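Malonyl CoA-acyl carrier protein transacylase (PDB 3QAT) probably transfers the malonyl group from malonyl-CoA to acyl carrier protein, supplying malonyl units for bacterial fatty acid synthesis. Local coordinates at residues S103-A108 and V232-N237. Residues are numbered along the deposited sequence; the frame is centred on the assembly and turned at random.
Sequences SALCAA and VPLIAN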
ATOM      1  N   SER A 103       6.829   2.987   1.170  1.00  6.45           N
ATOM      2  CA  SER A 103       7.498   3.264  -0.103  1.00  6.72           C
ATOM      3  C   SER A 103       7.464   4.754  -0.442  1.00  7.17           C
ATOM      4  O   SER A 103       8.461   5.319  -0.866  1.00  8.16           O
ATOM      5  CB  SER A 103       6.819   2.493  -1.230  1.00  6.79           C
ATOM      6  OG  SER A 103       6.701   1.120  -0.857  1.00  7.01           O
ATOM      7  N   ALA A 104       6.307   5.361  -0.231  1.00  7.85           N
ATOM      8  CA  ALA A 104       6.103   6.800  -0.485  1.00  7.78           C
ATOM      9  C   ALA A 104       7.042   7.647   0.386  1.00  7.90           C
ATOM     10  O   ALA A 104       7.688   8.587  -0.096  1.00  8.63           O
ATOM     11  CB  ALA A 104       4.659   7.134  -0.215  1.00  7.89           C
ATOM     12  N   LEU A 105       7.134   7.295   1.662  1.00  7.42           N
ATOM     13  CA  LEU A 105       8.003   8.027   2.579  1.00  8.18           C
ATOM     14  C   LEU A 105       9.480   7.839   2.236  1.00  8.54           C
ATOM     15  O   LEU A 105      10.251   8.774   2.345  1.00 10.75           O
ATOM     16  CB  LEU A 105       7.689   7.674   4.039  1.00  7.90           C
ATOM     17  CG  LEU A 105       6.335   8.195   4.563  1.00  7.83           C
ATOM     18  CD1 LEU A 105       5.954   7.559   5.895  1.00  8.28           C
ATOM     19  CD2 LEU A 105       6.355   9.755   4.708  1.00 10.42           C
ATOM     20  N   CYS A 106       9.881   6.641   1.800  1.00  8.49           N
ATOM     21  CA  CYS A 106      11.248   6.458   1.368  1.00  8.78           C
ATOM     22  C   CYS A 106      11.534   7.319   0.115  1.00  9.12           C
ATOM     23  O   CYS A 106      12.590   7.964   0.003  1.00  9.78           O
ATOM     24  CB  CYS A 106      11.502   4.952   1.116  1.00  7.60           C
ATOM     25  SG  CYS A 106      13.241   4.579   0.707  1.00 10.29           S
ATOM     26  N   ALA A 107      10.584   7.345  -0.815  1.00  8.84           N
ATOM     27  CA  ALA A 107      10.768   8.118  -2.051  1.00  9.41           C
ATOM     28  C   ALA A 107      10.858   9.609  -1.733  1.00 10.63           C
ATOM     29  O   ALA A 107      11.555  10.354  -2.429  1.00 12.27           O
ATOM     30  CB  ALA A 107       9.617   7.864  -3.001  1.00  9.03           C
ATOM     31  N   ALA A 108      10.176  10.019  -0.670  1.00 11.10           N
ATOM     32  CA  ALA A 108      10.186  11.429  -0.243  1.00 11.34           C
ATOM     33  C   ALA A 108      11.315  11.731   0.765  1.00 11.87           C
ATOM     34  O   ALA A 108      11.398  12.846   1.318  1.00 12.21           O
ATOM     35  CB  ALA A 108       8.796  11.805   0.312  1.00 12.57           C
ATOM     36  N   VAL A 232       8.043  16.240  -0.061  1.00 15.50           N
ATOM     37  CA  VAL A 232       6.679  16.624  -0.481  1.00 15.20           C
ATOM     38  C   VAL A 232       5.715  15.893   0.451  1.00 14.30           C
ATOM     39  O   VAL A 232       6.097  14.866   1.003  1.00 12.82           O
ATOM     40  CB  VAL A 232       6.384  16.345  -1.978  1.00 16.79           C
ATOM     41  CG1 VAL A 232       7.445  16.992  -2.874  1.00 18.44           C
ATOM     42  CG2 VAL A 232       6.271  14.867  -2.279  1.00 15.67           C
ATOM     43  N   PRO A 233       4.491  16.425   0.659  1.00 13.30           N
ATOM     44  CA  PRO A 233       3.658  15.838   1.700  1.00 12.73           C
ATOM     45  C   PRO A 233       3.132  14.452   1.356  1.00 10.92           C
ATOM     46  O   PRO A 233       2.897  14.140   0.183  1.00 10.05           O
ATOM     47  CB  PRO A 233       2.465  16.806   1.803  1.00 12.75           C
ATOM     48  CG  PRO A 233       2.946  18.095   1.205  1.00 14.96           C
ATOM     49  CD  PRO A 233       3.904  17.684   0.128  1.00 14.73           C
ATOM     50  N   LEU A 234       2.942  13.670   2.410  1.00 10.69           N
ATOM     51  CA  LEU A 234       2.258  12.387   2.293  1.00  9.73           C
ATOM     52  C   LEU A 234       0.753  12.554   2.536  1.00 10.75           C
ATOM     53  O   LEU A 234       0.345  13.101   3.581  1.00 11.51           O
ATOM     54  CB  LEU A 234       2.844  11.458   3.352  1.00 10.49           C
ATOM     55  CG  LEU A 234       2.166  10.078   3.432  1.00  8.27           C
ATOM     56  CD1 LEU A 234       2.654   9.152   2.309  1.00  9.51           C
ATOM     57  CD2 LEU A 234       2.351   9.443   4.822  1.00  9.73           C
ATOM     58  N   ILE A 235      -0.084  12.043   1.623  1.00  9.52           N
ATOM     59  CA  ILE A 235      -1.517  12.046   1.904  1.00 10.10           C
ATOM     60  C   ILE A 235      -1.812  10.731   2.649  1.00  9.71           C
ATOM     61  O   ILE A 235      -1.935   9.673   2.032  1.00 10.46           O
ATOM     62  CB  ILE A 235      -2.377  12.142   0.621  1.00  9.82           C
ATOM     63  CG1 ILE A 235      -1.875  13.248  -0.308  1.00 10.43           C
ATOM     64  CG2 ILE A 235      -3.876  12.343   1.001  1.00 11.09           C
ATOM     65  CD1 ILE A 235      -1.731  14.656   0.352  1.00 12.19           C
ATOM     66  N   ALA A 236      -1.865  10.801   3.971  1.00 10.64           N
ATOM     67  CA  ALA A 236      -1.899   9.604   4.814  1.00 10.36           C
ATOM     68  C   ALA A 236      -3.202   8.845   4.698  1.00 10.59           C
ATOM     69  O   ALA A 236      -4.277   9.429   4.592  1.00 10.05           O
ATOM     70  CB  ALA A 236      -1.618   9.955   6.290  1.00 11.38           C
ATOM     71  N   ASN A 237      -3.106   7.516   4.766  1.00  9.54           N
ATOM     72  CA  ASN A 237      -4.279   6.651   4.678  1.00  9.26           C
ATOM     73  C   ASN A 237      -5.343   6.949   5.750  1.00 10.05           C
ATOM     74  O   ASN A 237      -6.532   6.740   5.502  1.00 10.06           O
ATOM     75  CB  ASN A 237      -3.884   5.164   4.880  1.00  8.13           C
ATOM     76  CG  ASN A 237      -3.115   4.533   3.729  1.00  8.56           C
ATOM     77  OD1 ASN A 237      -2.670   3.403   3.895  1.00  8.24           O
ATOM     78  ND2 ASN A 237      -3.028   5.173   2.567  1.00  6.91           N
TER
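Ala-108 and Ala-104, both of which touch the 232-237 segment, are joined by the last turn of helix 100-107: Ala-108 N donates to Ala-104 O at 2.9 Å, with a weak second interaction to Leu-105 O. This bond sets the two alanine methyls one turn apart on the same helical face, where both methyls are directed toward 232-237. Between them in sequence, Leu-105 reaches across with its isobutyl end. Leu-234 packs against the Ala-104 and Leu-105 part of this surface. Its CG lies anti to the backbone N (chi1 176°), which carries the side chain out toward the helix and lets the two methyls divide the work: CD1 meets Ala-104 CB at 3.8 Å, while CD2 meets Leu-105 CD2 at 4.0 Å. The leucine side chains cross at about a right angle, and Leu-105 CD2 also approaches Leu-234 CB at 4.1 Å. At the helix end the contact changes character, since Ala-108 CB faces Val-232 O at 4.1 Å and no bond forms; here the chains come closer, with CA atoms 6.3 Å apart against 7.2 Å for Leu-105 and Leu-234. The backbone bond of Ala-108 with Ile-231 agrees with this approach. Pro-233 and Ile-235 make backbone bonds with Val-94 of strand 93-96, whose side chain touches Ala-104, Val-232 and Leu-234. The Asn-237 side chain bonds to Ser-98 N and Gly-96 O, two residues of a GxSxG sequence consistent with the nucleophile elbow of acyltransferases, and to Gln-256. The helix that starts at the last glycine of that putative elbow thus meets 232-237 by buried, mostly apolar van der Waals packing, while backbone bonds to strand 93-96 give the latter segment its direction.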